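Local coordinates for fiber protein (Human adenovirus 14, PDB 3F0Y) that forms the trimeric knob at the tip of the viral fiber, the part that probably attaches the virus to its cellular receptor, at residues A[146-160]-A[172-186]. Numbering follows the deposited sequence.
Sequences ASDHTAFPIDISVML and CIRITWSWNTGDAPE
E186 OE2 is gripped by two donors, S147 N at 2.7 Å and Y144 OH, while its partner OE1 accepts from S147 OG at 2.8 Å and is also bonded to S190 OG. Both bonds from S147 use syn lone pairs, and together the four fix the carboxylate's rotation. S147 is the second residue of the type I turn A146-H149, so this fork ties that turn to the chain beyond strand 172-180. Between the fork and the paired part of the two strands lies the F152 ring; chi1 of -176° sets CG opposite the backbone N and carries the ring toward W179 and P185. Its edge, CE2 nearest W179 CG, meets the face of the five-membered ring of W179 in a T-shaped pair, centroids 4.8 Å apart and planes at 83°, while P185 CG lies 3.6 Å from the F152 centroid, over one face, a CH-pi contact. T181 OG1, bonded to D183 O, borders the ring's edge.

Beyond this cluster the strands form a twisted antiparallel ladder: D155-S178, S157-T176 and M159-R174 are hydrogen-bonded pairs, with S157 O accepting from T176 N at 2.7 Å. The D155 N to S178 O bond is more bent (137° at the hydrogen). I156 runs beside W177, its CD1 3.4 Å from indole NE1. The M159 chain bends at chi3, bringing CE against R174 NH1; R174 NE is salt-bridged to E79. Strands 151-160 and 171-180 make a beta hairpin at the centre of a four-stranded sheet, flanked by 137-145 and 73-82 respectively; I156, V158, L160 and I173 pack against strand 199-204, between the two sheets of the knob's beta-sandwich.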
loop_
_atom_site.group_PDB
_atom_site.type_symbol
_atom_site.label_atom_id
_atom_site.label_comp_id
_atom_site.label_asym_id
_atom_site.label_seq_id
_atom_site.Cartn_x
_atom_site.Cartn_y
_atom_site.Cartn_z
ATOM N N ALA A 146 -17.265 -8.068 -10.864
ATOM C CA ALA A 146 -18.359 -8.219 -11.821
ATOM C C ALA A 146 -19.350 -9.290 -11.386
ATOM O O ALA A 146 -19.071 -10.085 -10.487
ATOM C CB ALA A 146 -17.810 -8.541 -13.203
ATOM N N SER A 147 -20.504 -9.307 -12.050
ATOM C CA SER A 147 -21.571 -10.268 -11.761
ATOM C C SER A 147 -21.126 -11.722 -11.939
ATOM O O SER A 147 -21.685 -12.619 -11.307
ATOM C CB SER A 147 -22.795 -9.985 -12.641
ATOM O OG SER A 147 -22.449 -9.984 -14.016
ATOM N N ASP A 148 -20.126 -11.946 -12.793
ATOM C CA ASP A 148 -19.532 -13.279 -12.974
ATOM C C ASP A 148 -18.339 -13.535 -12.036
ATOM O O ASP A 148 -17.613 -14.515 -12.207
ATOM C CB ASP A 148 -19.122 -13.492 -14.440
ATOM C CG ASP A 148 -18.019 -12.545 -14.900
ATOM O OD1 ASP A 148 -17.646 -11.620 -14.144
ATOM O OD2 ASP A 148 -17.530 -12.727 -16.036
ATOM N N HIS A 149 -18.148 -12.645 -11.060
ATOM C CA HIS A 149 -17.110 -12.764 -10.028
ATOM C C HIS A 149 -15.677 -12.554 -10.538
ATOM O O HIS A 149 -14.714 -12.847 -9.823
ATOM C CB HIS A 149 -17.233 -14.098 -9.274
ATOM C CG HIS A 149 -18.638 -14.441 -8.886
ATOM N ND1 HIS A 149 -19.278 -13.856 -7.814
ATOM C CD2 HIS A 149 -19.531 -15.300 -9.433
ATOM C CE1 HIS A 149 -20.502 -14.342 -7.714
ATOM N NE2 HIS A 149 -20.680 -15.221 -8.685
ATOM N N THR A 150 -15.532 -12.028 -11.752
ATOM C CA THR A 150 -14.217 -11.653 -12.270
ATOM C C THR A 150 -13.870 -10.251 -11.770
ATOM O O THR A 150 -14.764 -9.459 -11.461
ATOM C CB THR A 150 -14.181 -11.674 -13.808
ATOM O OG1 THR A 150 -15.124 -10.728 -14.328
ATOM C CG2 THR A 150 -14.511 -13.065 -14.335
ATOM N N ALA A 151 -12.576 -9.955 -11.694
ATOM C CA ALA A 151 -12.096 -8.658 -11.225
ATOM C C ALA A 151 -11.766 -7.757 -12.409
ATOM O O ALA A 151 -10.849 -8.045 -13.176
ATOM C CB ALA A 151 -10.871 -8.838 -10.342
ATOM N N PHE A 152 -12.519 -6.668 -12.548
ATOM C CA PHE A 152 -12.317 -5.706 -13.627
ATOM C C PHE A 152 -11.427 -4.560 -13.146
ATOM O O PHE A 152 -11.841 -3.780 -12.289
ATOM C CB PHE A 152 -13.665 -5.154 -14.098
ATOM C CG PHE A 152 -13.560 -4.218 -15.268
ATOM C CD1 PHE A 152 -13.599 -4.701 -16.567
ATOM C CD2 PHE A 152 -13.423 -2.853 -15.068
ATOM C CE1 PHE A 152 -13.502 -3.838 -17.650
ATOM C CE2 PHE A 152 -13.324 -1.987 -16.142
ATOM C CZ PHE A 152 -13.366 -2.478 -17.435
ATOM N N PRO A 153 -10.209 -4.439 -13.707
ATOM C CA PRO A 153 -9.284 -3.412 -13.229
ATOM C C PRO A 153 -9.694 -1.996 -13.635
ATOM O O PRO A 153 -10.053 -1.757 -14.790
ATOM C CB PRO A 153 -7.959 -3.798 -13.893
ATOM C CG PRO A 153 -8.353 -4.507 -15.128
ATOM C CD PRO A 153 -9.629 -5.231 -14.808
ATOM N N ILE A 154 -9.639 -1.076 -12.676
ATOM C CA ILE A 154 -9.960 0.329 -12.906
ATOM C C ILE A 154 -8.740 1.172 -12.558
ATOM O O ILE A 154 -8.164 1.008 -11.485
ATOM C CB ILE A 154 -11.149 0.779 -12.031
ATOM C CG1 ILE A 154 -12.400 -0.039 -12.364
ATOM C CG2 ILE A 154 -11.422 2.271 -12.214
ATOM C CD1 ILE A 154 -13.585 0.264 -11.466
ATOM N N ASP A 155 -8.348 2.069 -13.460
ATOM C CA ASP A 155 -7.215 2.963 -13.214
ATOM C C ASP A 155 -7.620 4.087 -12.273
ATOM O O ASP A 155 -8.715 4.636 -12.389
ATOM C CB ASP A 155 -6.708 3.578 -14.520
ATOM C CG ASP A 155 -6.179 2.545 -15.489
ATOM O OD1 ASP A 155 -5.568 1.555 -15.038
ATOM O OD2 ASP A 155 -6.372 2.730 -16.708
ATOM N N ILE A 156 -6.728 4.432 -11.349
ATOM C CA ILE A 156 -6.956 5.561 -10.458
ATOM C C ILE A 156 -5.816 6.558 -10.576
ATOM O O ILE A 156 -4.644 6.186 -10.520
ATOM C CB ILE A 156 -7.098 5.127 -8.992
ATOM C CG1 ILE A 156 -8.269 4.159 -8.840
ATOM C CG2 ILE A 156 -7.312 6.349 -8.096
ATOM C CD1 ILE A 156 -8.530 3.741 -7.415
ATOM N N SER A 157 -6.181 7.822 -10.755
ATOM C CA SER A 157 -5.235 8.923 -10.752
ATOM C C SER A 157 -5.640 9.863 -9.630
ATOM O O SER A 157 -6.797 10.268 -9.542
ATOM C CB SER A 157 -5.269 9.653 -12.094
ATOM O OG SER A 157 -4.276 10.660 -12.155
ATOM N N VAL A 158 -4.688 10.183 -8.757
ATOM C CA VAL A 158 -4.896 11.176 -7.717
ATOM C C VAL A 158 -3.994 12.368 -8.002
ATOM O O VAL A 158 -2.810 12.197 -8.295
ATOM C CB VAL A 158 -4.579 10.609 -6.319
ATOM C CG1 VAL A 158 -4.750 11.682 -5.250
ATOM C CG2 VAL A 158 -5.457 9.408 -6.021
ATOM N N MET A 159 -4.562 13.569 -7.952
ATOM C CA MET A 159 -3.773 14.789 -8.017
ATOM C C MET A 159 -3.982 15.560 -6.723
ATOM O O MET A 159 -5.114 15.863 -6.349
ATOM C CB MET A 159 -4.159 15.657 -9.215
ATOM C CG MET A 159 -3.170 16.793 -9.467
ATOM S SD MET A 159 -3.531 17.784 -10.930
ATOM C CE MET A 159 -5.000 18.655 -10.395
ATOM N N LEU A 160 -2.881 15.858 -6.043
ATOM C CA LEU A 160 -2.920 16.619 -4.803
ATOM C C LEU A 160 -2.611 18.078 -5.096
ATOM O O LEU A 160 -1.638 18.380 -5.786
ATOM C CB LEU A 160 -1.906 16.058 -3.809
ATOM C CG LEU A 160 -2.071 14.572 -3.486
ATOM C CD1 LEU A 160 -0.975 14.109 -2.546
ATOM C CD2 LEU A 160 -3.442 14.295 -2.893
ATOM N N CYS A 172 -6.371 20.491 -2.008
ATOM C CA CYS A 172 -7.181 19.730 -2.958
ATOM C C CYS A 172 -6.752 18.270 -3.028
ATOM O O CYS A 172 -5.558 17.957 -3.009
ATOM C CB CYS A 172 -7.078 20.333 -4.363
ATOM S SG CYS A 172 -7.272 22.112 -4.435
ATOM N N ILE A 173 -7.743 17.387 -3.107
ATOM C CA ILE A 173 -7.529 15.990 -3.453
ATOM C C ILE A 173 -8.524 15.653 -4.557
ATOM O O ILE A 173 -9.732 15.693 -4.343
ATOM C CB ILE A 173 -7.762 15.051 -2.249
ATOM C CG1 ILE A 173 -6.855 15.432 -1.074
ATOM C CG2 ILE A 173 -7.512 13.605 -2.651
ATOM C CD1 ILE A 173 -7.112 14.615 0.178
ATOM N N ARG A 174 -8.006 15.354 -5.744
ATOM C CA ARG A 174 -8.835 14.972 -6.881
ATOM C C ARG A 174 -8.533 13.526 -7.236
ATOM O O ARG A 174 -7.421 13.206 -7.644
ATOM C CB ARG A 174 -8.546 15.872 -8.079
ATOM C CG ARG A 174 -8.923 17.331 -7.879
ATOM C CD ARG A 174 -8.778 18.092 -9.184
ATOM N NE ARG A 174 -9.240 19.478 -9.104
ATOM C CZ ARG A 174 -8.471 20.532 -8.831
ATOM N NH1 ARG A 174 -7.174 20.392 -8.575
ATOM N NH2 ARG A 174 -9.014 21.743 -8.809
ATOM N N ILE A 175 -9.527 12.657 -7.069
ATOM C CA ILE A 175 -9.369 11.228 -7.312
ATOM C C ILE A 175 -10.187 10.843 -8.536
ATOM O O ILE A 175 -11.411 10.956 -8.524
ATOM C CB ILE A 175 -9.848 10.392 -6.105
ATOM C CG1 ILE A 175 -9.249 10.926 -4.800
ATOM C CG2 ILE A 175 -9.477 8.930 -6.294
ATOM C CD1 ILE A 175 -9.842 10.290 -3.558
ATOM N N THR A 176 -9.504 10.391 -9.587
ATOM C CA THR A 176 -10.150 10.040 -10.848
ATOM C C THR A 176 -10.096 8.538 -11.085
ATOM O O THR A 176 -9.016 7.961 -11.190
ATOM C CB THR A 176 -9.471 10.741 -12.041
ATOM O OG1 THR A 176 -9.579 12.160 -11.887
ATOM C CG2 THR A 176 -10.123 10.326 -13.362
ATOM N N TRP A 177 -11.272 7.919 -11.161
ATOM C CA TRP A 177 -11.404 6.525 -11.565
ATOM C C TRP A 177 -11.685 6.506 -13.055
ATOM O O TRP A 177 -12.500 7.293 -13.542
ATOM C CB TRP A 177 -12.570 5.853 -10.845
ATOM C CG TRP A 177 -12.345 5.602 -9.392
ATOM C CD1 TRP A 177 -11.897 4.449 -8.825
ATOM C CD2 TRP A 177 -12.579 6.517 -8.316
ATOM N NE1 TRP A 177 -11.827 4.589 -7.461
ATOM C CE2 TRP A 177 -12.243 5.849 -7.122
ATOM C CE3 TRP A 177 -13.041 7.837 -8.247
ATOM C CZ2 TRP A 177 -12.348 6.457 -5.868
ATOM C CZ3 TRP A 177 -13.147 8.441 -7.001
ATOM C CH2 TRP A 177 -12.802 7.750 -5.829
ATOM N N SER A 178 -11.022 5.610 -13.778
ATOM C CA SER A 178 -11.235 5.504 -15.215
ATOM C C SER A 178 -10.935 4.113 -15.749
ATOM O O SER A 178 -10.169 3.348 -15.160
ATOM C CB SER A 178 -10.380 6.532 -15.961
ATOM O OG SER A 178 -9.000 6.229 -15.851
ATOM N N TRP A 179 -11.557 3.793 -16.877
ATOM C CA TRP A 179 -11.163 2.624 -17.642
ATOM C C TRP A 179 -11.470 2.815 -19.121
ATOM O O TRP A 179 -12.374 3.567 -19.488
ATOM C CB TRP A 179 -11.819 1.353 -17.098
ATOM C CG TRP A 179 -13.305 1.302 -17.229
ATOM C CD1 TRP A 179 -14.014 0.883 -18.313
ATOM C CD2 TRP A 179 -14.267 1.643 -16.225
ATOM N NE1 TRP A 179 -15.359 0.959 -18.056
ATOM C CE2 TRP A 179 -15.544 1.419 -16.780
ATOM C CE3 TRP A 179 -14.175 2.122 -14.913
ATOM C CZ2 TRP A 179 -16.724 1.662 -16.070
ATOM C CZ3 TRP A 179 -15.348 2.362 -14.206
ATOM C CH2 TRP A 179 -16.604 2.131 -14.787
ATOM N N ASN A 180 -10.673 2.141 -19.944
ATOM C CA ASN A 180 -10.808 2.168 -21.395
ATOM C C ASN A 180 -10.501 0.767 -21.927
ATOM O O ASN A 180 -9.338 0.413 -22.119
ATOM C CB ASN A 180 -9.842 3.210 -21.980
ATOM C CG ASN A 180 -9.938 3.336 -23.495
ATOM O OD1 ASN A 180 -10.676 2.603 -24.155
ATOM N ND2 ASN A 180 -9.184 4.278 -24.052
ATOM N N THR A 181 -11.552 -0.024 -22.145
ATOM C CA THR A 181 -11.412 -1.439 -22.483
ATOM C C THR A 181 -12.217 -1.832 -23.716
ATOM O O THR A 181 -13.005 -1.043 -24.233
ATOM C CB THR A 181 -11.873 -2.314 -21.298
ATOM O OG1 THR A 181 -13.212 -1.953 -20.929
ATOM C CG2 THR A 181 -10.953 -2.115 -20.101
ATOM N N GLY A 182 -12.002 -3.059 -24.182
ATOM C CA GLY A 182 -12.734 -3.607 -25.322
ATOM C C GLY A 182 -14.089 -4.173 -24.935
ATOM O O GLY A 182 -14.983 -4.282 -25.775
ATOM N N ASP A 183 -14.235 -4.546 -23.665
ATOM C CA ASP A 183 -15.496 -5.052 -23.130
ATOM C C ASP A 183 -15.822 -4.328 -21.826
ATOM O O ASP A 183 -14.939 -4.129 -20.989
ATOM C CB ASP A 183 -15.399 -6.557 -22.866
ATOM C CG ASP A 183 -15.221 -7.368 -24.140
ATOM O OD1 ASP A 183 -16.026 -7.193 -25.081
ATOM O OD2 ASP A 183 -14.283 -8.193 -24.194
ATOM N N ALA A 184 -17.083 -3.936 -21.659
ATOM C CA ALA A 184 -17.525 -3.274 -20.432
ATOM C C ALA A 184 -17.592 -4.274 -19.272
ATOM O O ALA A 184 -17.749 -5.473 -19.501
ATOM C CB ALA A 184 -18.882 -2.623 -20.640
ATOM N N PRO A 185 -17.451 -3.784 -18.025
ATOM C CA PRO A 185 -17.636 -4.615 -16.828
ATOM C C PRO A 185 -18.937 -5.424 -16.830
ATOM O O PRO A 185 -18.937 -6.595 -16.442
ATOM C CB PRO A 185 -17.669 -3.593 -15.687
ATOM C CG PRO A 185 -16.984 -2.394 -16.195
ATOM C CD PRO A 185 -17.057 -2.404 -17.690
ATOM N N GLU A 186 -20.031 -4.797 -17.263
ATOM C CA GLU A 186 -21.358 -5.412 -17.215
ATOM C C GLU A 186 -22.160 -5.148 -18.483
ATOM O O GLU A 186 -21.802 -4.295 -19.297
ATOM C CB GLU A 186 -22.154 -4.862 -16.025
ATOM C CG GLU A 186 -21.531 -5.101 -14.654
ATOM C CD GLU A 186 -21.612 -6.546 -14.191
ATOM O OE1 GLU A 186 -22.198 -7.392 -14.900
ATOM O OE2 GLU A 186 -21.090 -6.836 -13.096
HETATM O O HOH W 1 -8.066 4.628 -17.939
HETATM O O HOH W 2 -5.835 18.382 -6.822
#